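Local coordinates for protein AT-less polyketide synthase (Streptomyces platensis subsp. rosaceus, PDB 4TKT) that probably catalyses the chain-extending decarboxylative Claisen condensation as one ketosynthase domain of the AT-less polyketide synthase that makes isomigrastatin, at residues Glu29-Gly34 against Lys356-His361; Thr104-Glu107 against Ser112-Ala115; Tyr222-Ile225 against Gln229-Ser232; Arg238-Gly243 against Cys350-Ala355; Ala497-Val502 against Val600-Tyr605. All coordinates share one frame; numbering follows the deposited sequence.

Interaction 1 (Glu29-Gly34 against Lys356-His361); sequences ENLLAG and KSNIGH
Leu-31 and Asn-358 set their side chains at about a right angle, joining the Schellman end of helix 24-32 to the KSNIGH signature of this thiolase-fold ketosynthase. Leu-31 CD2 stands nearly straight above the carboxamide plane of Asn-358, nearer its OD1 and CG (3.6 and 3.7 Å) than its ND2 (4.2 Å). In Asn-358, CG stands anti to the carbonyl carbon (chi1 -64°), which sends the amide across to the helix end, and a chi2 of 95° turns its plane to the leucine. ND2 has two acceptors, Arg-35 O and a water at 2.8 Å, which should hold the amide against rotation. Gly-34, with positive phi, ends the helix, and its N makes a weak bond of 3.4 Å back to Leu-31 O. Helix 366-380 packs beside both segments, through Lys-373 on Leu-31 and Ala-369 on Ile-359. The water that accepts from Asn-358 ND2 donates in turn to Leu-31 O, over 2.9 Å.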
loop_
_atom_site.group_PDB
_atom_site.type_symbol
_atom_site.label_atom_id
_atom_site.label_comp_id
_atom_site.label_asym_id
_atom_site.label_seq_id
_atom_site.Cartn_x
_atom_site.Cartn_y
_atom_site.Cartn_z
ATOM N N GLU A 29 0.065 -7.006 12.480
ATOM C CA GLU A 29 -0.099 -8.126 13.395
ATOM C C GLU A 29 0.826 -9.272 13.003
ATOM O O GLU A 29 1.486 -9.867 13.852
ATOM C CB GLU A 29 -1.555 -8.593 13.421
ATOM C CG GLU A 29 -2.530 -7.545 13.941
ATOM C CD GLU A 29 -3.979 -7.997 13.859
ATOM O OE1 GLU A 29 -4.224 -9.139 13.415
ATOM O OE2 GLU A 29 -4.873 -7.209 14.238
ATOM N N ASN A 30 0.880 -9.566 11.708
ATOM C CA ASN A 30 1.770 -10.600 11.194
ATOM C C ASN A 30 3.239 -10.265 11.429
ATOM O O ASN A 30 4.024 -11.120 11.840
ATOM C CB ASN A 30 1.524 -10.816 9.700
ATOM C CG ASN A 30 0.157 -11.394 9.414
ATOM O OD1 ASN A 30 -0.655 -11.577 10.321
ATOM N ND2 ASN A 30 -0.111 -11.681 8.146
ATOM N N LEU A 31 3.602 -9.014 11.161
ATOM C CA LEU A 31 4.971 -8.554 11.343
ATOM C C LEU A 31 5.377 -8.594 12.812
ATOM O O LEU A 31 6.509 -8.946 13.144
ATOM C CB LEU A 31 5.138 -7.135 10.794
ATOM C CG LEU A 31 5.141 -6.973 9.274
ATOM C CD1 LEU A 31 5.176 -5.502 8.901
ATOM C CD2 LEU A 31 6.322 -7.711 8.661
ATOM N N LEU A 32 4.447 -8.232 13.687
ATOM C CA LEU A 32 4.727 -8.181 15.113
ATOM C C LEU A 32 4.891 -9.580 15.694
ATOM O O LEU A 32 5.728 -9.803 16.567
ATOM C CB LEU A 32 3.617 -7.430 15.848
ATOM C CG LEU A 32 3.827 -7.189 17.342
ATOM C CD1 LEU A 32 5.182 -6.550 17.600
ATOM C CD2 LEU A 32 2.711 -6.314 17.889
ATOM N N ALA A 33 4.097 -10.522 15.194
ATOM C CA ALA A 33 4.124 -11.889 15.702
ATOM C C ALA A 33 5.201 -12.732 15.022
ATOM O O ALA A 33 5.346 -13.919 15.317
ATOM C CB ALA A 33 2.761 -12.540 15.529
ATOM N N GLY A 34 5.954 -12.114 14.117
ATOM C CA GLY A 34 7.014 -12.806 13.404
ATOM C C GLY A 34 6.479 -13.947 12.563
ATOM O O GLY A 34 7.117 -14.990 12.428
ATOM N N LYS A 356 10.734 -9.353 3.388
ATOM C CA LYS A 356 10.776 -10.495 2.480
ATOM C C LYS A 356 10.902 -11.812 3.241
ATOM O O LYS A 356 10.507 -12.867 2.746
ATOM C CB LYS A 356 11.928 -10.348 1.486
ATOM C CG LYS A 356 11.776 -9.164 0.548
ATOM C CD LYS A 356 12.731 -9.259 -0.627
ATOM C CE LYS A 356 12.580 -8.061 -1.553
ATOM N NZ LYS A 356 12.974 -6.787 -0.896
ATOM N N SER A 357 11.445 -11.747 4.452
ATOM C CA SER A 357 11.538 -12.924 5.301
ATOM C C SER A 357 10.154 -13.312 5.812
ATOM O O SER A 357 9.946 -14.430 6.281
ATOM C CB SER A 357 12.492 -12.674 6.471
ATOM O OG SER A 357 12.034 -11.613 7.291
ATOM N N ASN A 358 9.211 -12.379 5.716
ATOM C CA ASN A 358 7.836 -12.626 6.137
ATOM C C ASN A 358 6.928 -13.035 4.984
ATOM O O ASN A 358 6.193 -14.019 5.080
ATOM C CB ASN A 358 7.253 -11.384 6.814
ATOM C CG ASN A 358 7.965 -11.031 8.099
ATOM O OD1 ASN A 358 8.881 -10.207 8.110
ATOM N ND2 ASN A 358 7.544 -11.650 9.196
ATOM N N ILE A 359 6.984 -12.275 3.895
ATOM C CA ILE A 359 6.003 -12.405 2.822
ATOM C C ILE A 359 6.615 -12.779 1.478
ATOM O O ILE A 359 5.898 -12.966 0.495
ATOM C CB ILE A 359 5.209 -11.099 2.647
ATOM C CG1 ILE A 359 6.161 -9.944 2.324
ATOM C CG2 ILE A 359 4.410 -10.793 3.903
ATOM C CD1 ILE A 359 5.471 -8.609 2.154
ATOM N N GLY A 360 7.939 -12.887 1.435
ATOM C CA GLY A 360 8.622 -13.257 0.210
ATOM C C GLY A 360 9.018 -12.060 -0.631
ATOM O O GLY A 360 8.895 -10.912 -0.201
ATOM N N HIS A 361 9.491 -12.334 -1.842
ATOM C CA HIS A 361 9.976 -11.296 -2.744
ATOM C C HIS A 361 8.852 -10.797 -3.652
ATOM O O HIS A 361 8.498 -11.447 -4.640
ATOM C CB HIS A 361 11.148 -11.830 -3.576
ATOM C CG HIS A 361 11.847 -10.785 -4.390
ATOM N ND1 HIS A 361 11.558 -9.441 -4.290
ATOM C CD2 HIS A 361 12.826 -10.890 -5.319
ATOM C CE1 HIS A 361 12.328 -8.764 -5.122
ATOM N NE2 HIS A 361 13.106 -9.620 -5.760
HETATM O O HOH W 1 8.349 -10.522 11.581
#

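Interaction 2 (Thr104-Glu107 against Ser112-Ala115); sequences TTLE and SRGA
By CA position Ser-112 is nearest Leu-106, 6.6 Å away, in the short connection between helices 93-109 and 113-121. Its CB points away from the first helix, and the touch is made by the backbone, Ser-112 C lying 4.5 Å from Leu-106 CD2. The side chain works on its own helix instead. Ser-112 is the N-cap, and a chi1 of 64° swings OG over the first turn, where it accepts a weak bond of 3.3 Å from Ala-115 N, with an angle of 156° at the hydrogen.

Arg-113 follows as the first helical residue and brings two carbons to the leucine. Leu-106 CD2 is 4.3 Å from Arg-113 CA, and Arg-113 CG lies 4.3 Å from that same methyl, so the aliphatic base of the arginine rather than its guanidinium meets the hydrocarbon. Arg-113 N, at the start of helix 113-121, donates to Glu-505 OE2, whose negative charge there would probably suit the helix dipole. Beyond Gly-114, Ala-115 contributes the capped N-H.

Around the pair, helix 163-173 lies against both sides of the contact, Leu-173 touching Leu-106 as well as Arg-113 and Phe-172 adding to the arginine. Helix 93-109 meanwhile rests Thr-104 and Thr-105 on Ala-15 of strand 9-17.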
loop_
_atom_site.group_PDB
_atom_site.type_symbol
_atom_site.label_atom_id
_atom_site.label_comp_id
_atom_site.label_asym_id
_atom_site.label_seq_id
_atom_site.Cartn_x
_atom_site.Cartn_y
_atom_site.Cartn_z
ATOM N N THR A 104 -9.038 2.554 -1.726
ATOM C CA THR A 104 -8.808 2.345 -0.300
ATOM C C THR A 104 -7.805 3.354 0.252
ATOM O O THR A 104 -7.906 3.762 1.408
ATOM C CB THR A 104 -8.306 0.918 -0.008
ATOM O OG1 THR A 104 -7.188 0.629 -0.849
ATOM C CG2 THR A 104 -9.395 -0.097 -0.284
ATOM N N THR A 105 -6.850 3.766 -0.579
ATOM C CA THR A 105 -5.838 4.726 -0.151
ATOM C C THR A 105 -6.452 6.105 0.055
ATOM O O THR A 105 -6.100 6.817 0.996
ATOM C CB THR A 105 -4.679 4.838 -1.162
ATOM O OG1 THR A 105 -4.173 3.533 -1.468
ATOM C CG2 THR A 105 -3.553 5.683 -0.586
ATOM N N LEU A 106 -7.373 6.483 -0.825
ATOM C CA LEU A 106 -8.068 7.756 -0.680
ATOM C C LEU A 106 -8.932 7.751 0.575
ATOM O O LEU A 106 -9.013 8.750 1.289
ATOM C CB LEU A 106 -8.922 8.056 -1.912
ATOM C CG LEU A 106 -8.275 8.925 -2.992
ATOM C CD1 LEU A 106 -7.092 8.225 -3.649
ATOM C CD2 LEU A 106 -9.303 9.327 -4.030
ATOM N N GLU A 107 -9.570 6.620 0.847
ATOM C CA GLU A 107 -10.431 6.510 2.015
ATOM C C GLU A 107 -9.612 6.543 3.300
ATOM O O GLU A 107 -10.051 7.102 4.303
ATOM C CB GLU A 107 -11.275 5.237 1.948
ATOM C CG GLU A 107 -12.370 5.296 0.893
ATOM C CD GLU A 107 -13.291 4.092 0.933
ATOM O OE1 GLU A 107 -12.785 2.959 1.060
ATOM O OE2 GLU A 107 -14.522 4.281 0.840
ATOM N N SER A 112 -12.491 12.175 -0.529
ATOM C CA SER A 112 -13.280 11.742 -1.670
ATOM C C SER A 112 -12.554 12.195 -2.929
ATOM O O SER A 112 -11.635 13.012 -2.854
ATOM C CB SER A 112 -14.693 12.317 -1.617
ATOM O OG SER A 112 -14.668 13.731 -1.710
ATOM N N ARG A 113 -12.958 11.663 -4.078
ATOM C CA ARG A 113 -12.365 12.049 -5.354
ATOM C C ARG A 113 -12.420 13.559 -5.565
ATOM O O ARG A 113 -11.402 14.192 -5.846
ATOM C CB ARG A 113 -13.072 11.337 -6.507
ATOM C CG ARG A 113 -12.387 10.065 -6.967
ATOM C CD ARG A 113 -13.352 8.898 -6.984
ATOM N NE ARG A 113 -14.609 9.243 -7.635
ATOM C CZ ARG A 113 -15.725 8.535 -7.507
ATOM N NH1 ARG A 113 -15.735 7.445 -6.750
ATOM N NH2 ARG A 113 -16.833 8.919 -8.129
ATOM N N GLY A 114 -13.610 14.132 -5.416
ATOM C CA GLY A 114 -13.808 15.554 -5.629
ATOM C C GLY A 114 -13.014 16.416 -4.672
ATOM O O GLY A 114 -12.419 17.418 -5.071
ATOM N N ALA A 115 -13.002 16.024 -3.404
ATOM C CA ALA A 115 -12.288 16.774 -2.382
ATOM C C ALA A 115 -10.789 16.754 -2.649
ATOM O O ALA A 115 -10.112 17.774 -2.519
ATOM C CB ALA A 115 -12.591 16.214 -1.002
#

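Interaction 3 (Tyr222-Ile225 against Gln229-Ser232); sequences YLMI and QFAS
Ile-225 and Ala-231 form the close part of this contact, where the chain leaving helix 220-227 folds back on the last turns. The isoleucine has CG1 between its backbone N and carbonyl carbon, and an extended chi2 of 178° carries CD1 on to Ala-231 CB, 3.7 Å away. Beside this buried pair, Ile-225 O takes two backbone donors. Ala-231 N approaches at 3.3 Å from above the carbonyl plane, 36° out of it, while Phe-230 N at 2.9 Å makes a weak bond with a bent angle of 128°. Gln-229 N is also near, but its angle is too poor for a bond. Ala-231 O is hydrogen-bonded to Tyr-63 OH.

The outer side is more exposed and rests on fewer atoms. Met-224, a selenomethionine, bends at chi2 and chi3 so that CE makes one close touch, 3.6 Å from Phe-230 CD2, meeting the ring obliquely, while Ile-225 CA stands at the ring edge. Met-224 and Gln-229 are exposed, and the amide of Gln-229 leads off to Arg-56 through OE1.

With Gln-229 in the left-handed region and successive N-H groups converging on one carbonyl, the geometry is that of a helix C-terminus closed by a positive-phi residue and a reversing chain.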
loop_
_atom_site.group_PDB
_atom_site.type_symbol
_atom_site.label_atom_id
_atom_site.label_comp_id
_atom_site.label_asym_id
_atom_site.label_seq_id
_atom_site.Cartn_x
_atom_site.Cartn_y
_atom_site.Cartn_z
ATOM N N TYR A 222 7.582 -19.292 -12.631
ATOM C CA TYR A 222 8.229 -20.335 -11.849
ATOM C C TYR A 222 9.151 -21.198 -12.702
ATOM O O TYR A 222 10.201 -21.635 -12.234
ATOM C CB TYR A 222 7.178 -21.193 -11.145
ATOM C CG TYR A 222 6.694 -20.552 -9.868
ATOM C CD1 TYR A 222 5.693 -19.588 -9.886
ATOM C CD2 TYR A 222 7.262 -20.886 -8.647
ATOM C CE1 TYR A 222 5.260 -18.986 -8.717
ATOM C CE2 TYR A 222 6.838 -20.291 -7.474
ATOM C CZ TYR A 222 5.837 -19.341 -7.515
ATOM O OH TYR A 222 5.414 -18.750 -6.350
ATOM N N LEU A 223 8.769 -21.434 -13.953
ATOM C CA LEU A 223 9.640 -22.150 -14.877
ATOM C C LEU A 223 10.882 -21.319 -15.178
ATOM O O LEU A 223 11.933 -21.850 -15.536
ATOM C CB LEU A 223 8.900 -22.484 -16.173
ATOM C CG LEU A 223 7.804 -23.550 -16.096
ATOM C CD1 LEU A 223 7.056 -23.642 -17.415
ATOM C CD2 LEU A 223 8.387 -24.903 -15.721
HETATM N N MSE A 224 10.750 -20.008 -15.020
HETATM C CA MSE A 224 11.826 -19.080 -15.330
HETATM C C MSE A 224 12.864 -19.015 -14.216
HETATM O O MSE A 224 14.068 -19.067 -14.473
HETATM C CB MSE A 224 11.253 -17.691 -15.591
HETATM C CG MSE A 224 12.251 -16.704 -16.154
HETATM SE SE MSE A 224 12.182 -15.007 -15.212
HETATM C CE MSE A 224 13.405 -15.429 -13.770
ATOM N N ILE A 225 12.396 -18.895 -12.979
ATOM C CA ILE A 225 13.297 -18.849 -11.834
ATOM C C ILE A 225 13.906 -20.222 -11.568
ATOM O O ILE A 225 14.902 -20.343 -10.856
ATOM C CB ILE A 225 12.582 -18.348 -10.565
ATOM C CG1 ILE A 225 11.474 -19.313 -10.147
ATOM C CG2 ILE A 225 12.011 -16.965 -10.792
ATOM C CD1 ILE A 225 10.754 -18.893 -8.876
ATOM N N GLN A 229 17.823 -20.577 -12.003
ATOM C CA GLN A 229 18.261 -20.937 -10.658
ATOM C C GLN A 229 18.202 -19.754 -9.695
ATOM O O GLN A 229 19.030 -19.640 -8.793
ATOM C CB GLN A 229 19.682 -21.502 -10.688
ATOM C CG GLN A 229 19.910 -22.563 -11.745
ATOM C CD GLN A 229 20.123 -23.929 -11.143
ATOM O OE1 GLN A 229 19.312 -24.397 -10.347
ATOM N NE2 GLN A 229 21.224 -24.572 -11.506
ATOM N N PHE A 230 17.226 -18.873 -9.893
ATOM C CA PHE A 230 17.038 -17.739 -8.995
ATOM C C PHE A 230 16.248 -18.145 -7.757
ATOM O O PHE A 230 16.268 -17.450 -6.742
ATOM C CB PHE A 230 16.317 -16.590 -9.702
ATOM C CG PHE A 230 17.037 -16.067 -10.907
ATOM C CD1 PHE A 230 18.243 -15.397 -10.775
ATOM C CD2 PHE A 230 16.499 -16.224 -12.173
ATOM C CE1 PHE A 230 18.906 -14.906 -11.885
ATOM C CE2 PHE A 230 17.155 -15.735 -13.287
ATOM C CZ PHE A 230 18.361 -15.075 -13.144
ATOM N N ALA A 231 15.549 -19.272 -7.847
ATOM C CA ALA A 231 14.676 -19.712 -6.766
ATOM C C ALA A 231 15.457 -20.398 -5.651
ATOM O O ALA A 231 16.439 -21.094 -5.907
ATOM C CB ALA A 231 13.603 -20.642 -7.304
ATOM N N SER A 232 15.017 -20.193 -4.412
ATOM C CA SER A 232 15.613 -20.872 -3.266
ATOM C C SER A 232 15.037 -22.277 -3.112
ATOM O O SER A 232 13.874 -22.522 -3.429
ATOM C CB SER A 232 15.398 -20.065 -1.982
ATOM O OG SER A 232 14.027 -19.765 -1.784
#

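Interaction 4 (Arg238-Gly243 against Cys350-Ala355); sequences RSFGEG and CAIGSA
A chi1 of -52° lays Ser-239 OG beside its own backbone N, while a chi1 of -179° puts Ser-354 OG anti to its N, beside the carbonyl carbon, and leaves CB as the atom that Ser-239 OG meets. Ser-239 OG is 3.4 Å from Ser-354 CB, whereas Ser-239 OG and Ser-354 OG stay 3.8 Å apart, without a bond between them. Each buried hydroxyl has its partners elsewhere: Ser-239 OG bonds Gly-322 O, while Ser-354 OG bonds His-321 O and caps Lys-356 N at the entry to helix 356-359.

The segment 238-243 presents its groups from a type II beta turn, closed by Gly-241 N to Arg-238 O at 2.9 Å. Phe-240 holds the third position with positive phi, and its CB points to the strand. Its CZ reaches Ile-352 CD1 at 4.4 Å, obliquely to the ring, a light apolar touch. Arg-238 NH1 donates to Glu-242 O, just past the turn, at 2.9 Å, on a lone pair in the carbonyl plane, and Arg-238 NE forms a salt bridge with Asp-234.

In the sheet, strand 350-353 runs between strands 317-319 and 403-405. Helix 328-340 packs on both segments, Ile-333 touching Phe-240 and Ile-352, and Phe-403 with Leu-405 of the outermost strand supports the isoleucine.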
loop_
_atom_site.group_PDB
_atom_site.type_symbol
_atom_site.label_atom_id
_atom_site.label_comp_id
_atom_site.label_asym_id
_atom_site.label_seq_id
_atom_site.Cartn_x
_atom_site.Cartn_y
_atom_site.Cartn_z
ATOM N N ARG A 238 15.712 -16.156 3.101
ATOM C CA ARG A 238 16.505 -16.110 4.322
ATOM C C ARG A 238 17.343 -14.839 4.355
ATOM O O ARG A 238 18.550 -14.875 4.116
ATOM C CB ARG A 238 17.408 -17.339 4.431
ATOM C CG ARG A 238 16.671 -18.666 4.414
ATOM C CD ARG A 238 17.655 -19.809 4.579
ATOM N NE ARG A 238 17.007 -21.116 4.563
ATOM C CZ ARG A 238 17.637 -22.255 4.828
ATOM N NH1 ARG A 238 18.928 -22.242 5.133
ATOM N NH2 ARG A 238 16.982 -23.407 4.794
ATOM N N SER A 239 16.689 -13.719 4.648
ATOM C CA SER A 239 17.343 -12.416 4.646
ATOM C C SER A 239 18.539 -12.386 5.588
ATOM O O SER A 239 18.377 -12.385 6.809
ATOM C CB SER A 239 16.350 -11.323 5.032
ATOM O OG SER A 239 15.185 -11.388 4.228
ATOM N N PHE A 240 19.733 -12.376 4.999
ATOM C CA PHE A 240 20.994 -12.328 5.733
ATOM C C PHE A 240 21.180 -13.548 6.632
ATOM O O PHE A 240 21.935 -13.507 7.604
ATOM C CB PHE A 240 21.084 -11.038 6.554
ATOM C CG PHE A 240 20.728 -9.807 5.775
ATOM C CD1 PHE A 240 21.586 -9.314 4.807
ATOM C CD2 PHE A 240 19.532 -9.148 6.004
ATOM C CE1 PHE A 240 21.259 -8.184 4.082
ATOM C CE2 PHE A 240 19.200 -8.017 5.284
ATOM C CZ PHE A 240 20.065 -7.534 4.322
ATOM N N GLY A 241 20.498 -14.636 6.292
ATOM C CA GLY A 241 20.622 -15.877 7.033
ATOM C C GLY A 241 21.512 -16.877 6.321
ATOM O O GLY A 241 21.765 -16.756 5.121
ATOM N N GLU A 242 21.991 -17.869 7.063
ATOM C CA GLU A 242 22.835 -18.908 6.489
ATOM C C GLU A 242 22.006 -19.866 5.640
ATOM O O GLU A 242 20.892 -20.233 6.014
ATOM C CB GLU A 242 23.569 -19.676 7.593
ATOM N N GLY A 243 22.547 -20.255 4.491
ATOM C CA GLY A 243 21.899 -21.235 3.639
ATOM C C GLY A 243 20.921 -20.659 2.633
ATOM O O GLY A 243 20.199 -21.403 1.968
ATOM N N CYS A 350 22.208 0.874 14.381
ATOM C CA CYS A 350 21.069 0.850 13.473
ATOM C C CYS A 350 20.470 -0.548 13.370
ATOM O O CYS A 350 21.195 -1.538 13.327
ATOM C CB CYS A 350 21.494 1.349 12.089
ATOM S SG CYS A 350 20.167 1.492 10.879
ATOM N N ALA A 351 19.145 -0.626 13.340
ATOM C CA ALA A 351 18.468 -1.904 13.177
ATOM C C ALA A 351 18.346 -2.234 11.698
ATOM O O ALA A 351 18.300 -1.335 10.858
ATOM C CB ALA A 351 17.099 -1.876 13.834
ATOM N N ILE A 352 18.302 -3.523 11.380
ATOM C CA ILE A 352 18.173 -3.947 9.994
ATOM C C ILE A 352 17.378 -5.250 9.895
ATOM O O ILE A 352 17.434 -6.099 10.786
ATOM C CB ILE A 352 19.565 -4.107 9.325
ATOM C CG1 ILE A 352 19.431 -4.210 7.802
ATOM C CG2 ILE A 352 20.330 -5.291 9.911
ATOM C CD1 ILE A 352 20.757 -4.180 7.072
ATOM N N GLY A 353 16.617 -5.384 8.814
ATOM C CA GLY A 353 15.799 -6.559 8.579
ATOM C C GLY A 353 15.059 -6.421 7.264
ATOM O O GLY A 353 15.152 -5.384 6.607
ATOM N N SER A 354 14.328 -7.460 6.874
ATOM C CA SER A 354 13.574 -7.424 5.623
ATOM C C SER A 354 12.207 -8.087 5.750
ATOM O O SER A 354 12.079 -9.168 6.324
ATOM C CB SER A 354 14.362 -8.098 4.500
ATOM O OG SER A 354 13.639 -8.049 3.280
ATOM N N ALA A 355 11.190 -7.433 5.196
ATOM C CA ALA A 355 9.842 -7.982 5.183
ATOM C C ALA A 355 9.766 -9.214 4.291
ATOM O O ALA A 355 8.850 -10.025 4.419
ATOM C CB ALA A 355 8.845 -6.933 4.721
#

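Interaction 5 (Ala497-Val502 against Val600-Tyr605); sequences AYTLQV and VALPGY
Thr-499, Leu-500, Val-600 and Leu-602 meet across this contact without a flat side chain among them; the aromatic group at its flank is Tyr-498. One face of that ring takes Val-502 CG1, 3.7 Å above the plane and offset toward the rim, and the ring also meets His-591 edge-to-face.

The polar link is a single bond, Val-600 N to Thr-499 OG1, 3.0 Å long with an angle of 150° at the hydrogen. OG1 stands beside its backbone N (chi1 -60°), where it also bonds Asp-495 O one turn back, so the buried hydroxyl is held by two partners. The other branch, Thr-499 CG2, lies 3.8 Å from Leu-602 CD1. That same leucine methyl sits 3.6 Å from Leu-500 CG, the two leucines crossing at about a right angle, and so fills the angle between consecutive helix residues. A valine in place of Thr-499, lacking the hydroxyl, would probably leave Val-600 N without its acceptor and Asp-495 O without its donor.

Helix 493-502, part of the RhiE-like linker, has Leu-500 against Val-462 and Leu-464 of strand 460-466 and Leu-479 of helix 469-482. From here the loop runs on to helix 93-109 of the ketosynthase, where Ala-601 touches Asp-108 and Tyr-605 packs on His-103.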
loop_
_atom_site.group_PDB
_atom_site.type_symbol
_atom_site.label_atom_id
_atom_site.label_comp_id
_atom_site.label_asym_id
_atom_site.label_seq_id
_atom_site.Cartn_x
_atom_site.Cartn_y
_atom_site.Cartn_z
ATOM N N ALA A 497 -17.150 11.360 12.653
ATOM C CA ALA A 497 -18.208 11.974 11.859
ATOM C C ALA A 497 -17.635 12.819 10.728
ATOM O O ALA A 497 -18.096 12.740 9.592
ATOM C CB ALA A 497 -19.113 12.819 12.746
ATOM N N TYR A 498 -16.624 13.620 11.045
ATOM C CA TYR A 498 -15.996 14.489 10.056
ATOM C C TYR A 498 -15.363 13.681 8.925
ATOM O O TYR A 498 -15.527 14.010 7.747
ATOM C CB TYR A 498 -14.943 15.378 10.721
ATOM C CG TYR A 498 -14.222 16.298 9.763
ATOM C CD1 TYR A 498 -14.844 17.435 9.263
ATOM C CD2 TYR A 498 -12.918 16.035 9.364
ATOM C CE1 TYR A 498 -14.189 18.281 8.388
ATOM C CE2 TYR A 498 -12.254 16.876 8.490
ATOM C CZ TYR A 498 -12.895 17.997 8.004
ATOM O OH TYR A 498 -12.244 18.840 7.132
ATOM N N THR A 499 -14.649 12.622 9.293
ATOM C CA THR A 499 -13.989 11.760 8.321
ATOM C C THR A 499 -14.997 11.123 7.362
ATOM O O THR A 499 -14.774 11.082 6.154
ATOM C CB THR A 499 -13.173 10.647 9.018
ATOM O OG1 THR A 499 -12.174 11.236 9.862
ATOM C CG2 THR A 499 -12.491 9.758 7.994
ATOM N N LEU A 500 -16.112 10.645 7.904
ATOM C CA LEU A 500 -17.116 9.961 7.094
ATOM C C LEU A 500 -17.942 10.921 6.242
ATOM O O LEU A 500 -18.583 10.512 5.272
ATOM C CB LEU A 500 -18.039 9.138 7.989
ATOM C CG LEU A 500 -17.356 7.948 8.656
ATOM C CD1 LEU A 500 -18.272 7.303 9.679
ATOM C CD2 LEU A 500 -16.932 6.943 7.602
ATOM N N GLN A 501 -17.921 12.198 6.602
ATOM C CA GLN A 501 -18.668 13.204 5.859
ATOM C C GLN A 501 -17.898 13.688 4.636
ATOM O O GLN A 501 -18.364 13.553 3.505
ATOM C CB GLN A 501 -19.012 14.391 6.762
ATOM C CG GLN A 501 -20.161 14.132 7.720
ATOM C CD GLN A 501 -20.327 15.240 8.736
ATOM O OE1 GLN A 501 -19.842 16.354 8.538
ATOM N NE2 GLN A 501 -21.009 14.938 9.835
ATOM N N VAL A 502 -16.714 14.242 4.869
ATOM C CA VAL A 502 -15.960 14.896 3.806
ATOM C C VAL A 502 -14.932 13.954 3.167
ATOM O O VAL A 502 -14.324 14.281 2.148
ATOM C CB VAL A 502 -15.256 16.165 4.344
ATOM C CG1 VAL A 502 -14.059 15.789 5.199
ATOM C CG2 VAL A 502 -14.851 17.094 3.203
ATOM N N VAL A 600 -9.369 10.467 10.528
ATOM C CA VAL A 600 -8.867 9.264 11.178
ATOM C C VAL A 600 -8.989 8.057 10.264
ATOM O O VAL A 600 -9.725 8.084 9.277
ATOM C CB VAL A 600 -9.610 8.975 12.497
ATOM C CG1 VAL A 600 -9.277 10.031 13.540
ATOM C CG2 VAL A 600 -11.112 8.895 12.259
ATOM N N ALA A 601 -8.259 7.000 10.599
ATOM C CA ALA A 601 -8.285 5.777 9.813
ATOM C C ALA A 601 -9.539 4.966 10.117
ATOM O O ALA A 601 -9.727 4.489 11.234
ATOM C CB ALA A 601 -7.039 4.949 10.076
ATOM N N LEU A 602 -10.394 4.819 9.112
ATOM C CA LEU A 602 -11.614 4.036 9.244
ATOM C C LEU A 602 -11.640 2.956 8.167
ATOM O O LEU A 602 -10.958 3.085 7.152
ATOM C CB LEU A 602 -12.842 4.941 9.141
ATOM C CG LEU A 602 -12.986 5.961 10.271
ATOM C CD1 LEU A 602 -14.112 6.930 9.977
ATOM C CD2 LEU A 602 -13.226 5.253 11.592
ATOM N N PRO A 603 -12.411 1.880 8.392
ATOM C CA PRO A 603 -12.521 0.799 7.405
ATOM C C PRO A 603 -12.895 1.297 6.012
ATOM O O PRO A 603 -13.721 2.202 5.876
ATOM C CB PRO A 603 -13.630 -0.084 7.980
ATOM C CG PRO A 603 -13.538 0.126 9.446
ATOM C CD PRO A 603 -13.135 1.562 9.637
ATOM N N GLY A 604 -12.277 0.707 4.992
ATOM C CA GLY A 604 -12.537 1.077 3.614
ATOM C C GLY A 604 -13.790 0.425 3.065
ATOM O O GLY A 604 -14.405 -0.407 3.730
ATOM N N TYR A 605 -14.168 0.806 1.847
ATOM C CA TYR A 605 -15.357 0.261 1.201
ATOM C C TYR A 605 -15.265 -1.255 1.052
ATOM O O TYR A 605 -14.225 -1.783 0.660
ATOM C CB TYR A 605 -15.568 0.908 -0.172
ATOM C CG TYR A 605 -16.845 0.477 -0.860
ATOM C CD1 TYR A 605 -16.874 -0.644 -1.680
ATOM C CD2 TYR A 605 -18.025 1.191 -0.686
ATOM C CE1 TYR A 605 -18.038 -1.040 -2.304
ATOM C CE2 TYR A 605 -19.193 0.801 -1.309
ATOM C CZ TYR A 605 -19.195 -0.315 -2.115
ATOM O OH TYR A 605 -20.355 -0.712 -2.738
#

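Interactions 1, 4 and 5 are buried, while 2 and 3 are partly buried and close short helix-end turns. Interactions 1 and 4 share the run of strand 350-353 into helix 356-359, and they touch through Ser-357 CB and Ser-239 OG, 3.7 Å apart; both satisfy their buried polar groups mostly with outside partners or water. Interactions 2 and 5 meet on the other side of the chain's centre, where Glu-107 OE1 probably bonds Tyr-605 N, tying the loop that also packs on helix 493-502 to ketosynthase helix 93-109. Interaction 3 touches none of the others; its nearest atoms are about 6 Å from interaction 4. Only interactions 3 and 5 carry direct hydrogen bonds across their segments: backbone to backbone in 3, backbone to hydroxyl in 5.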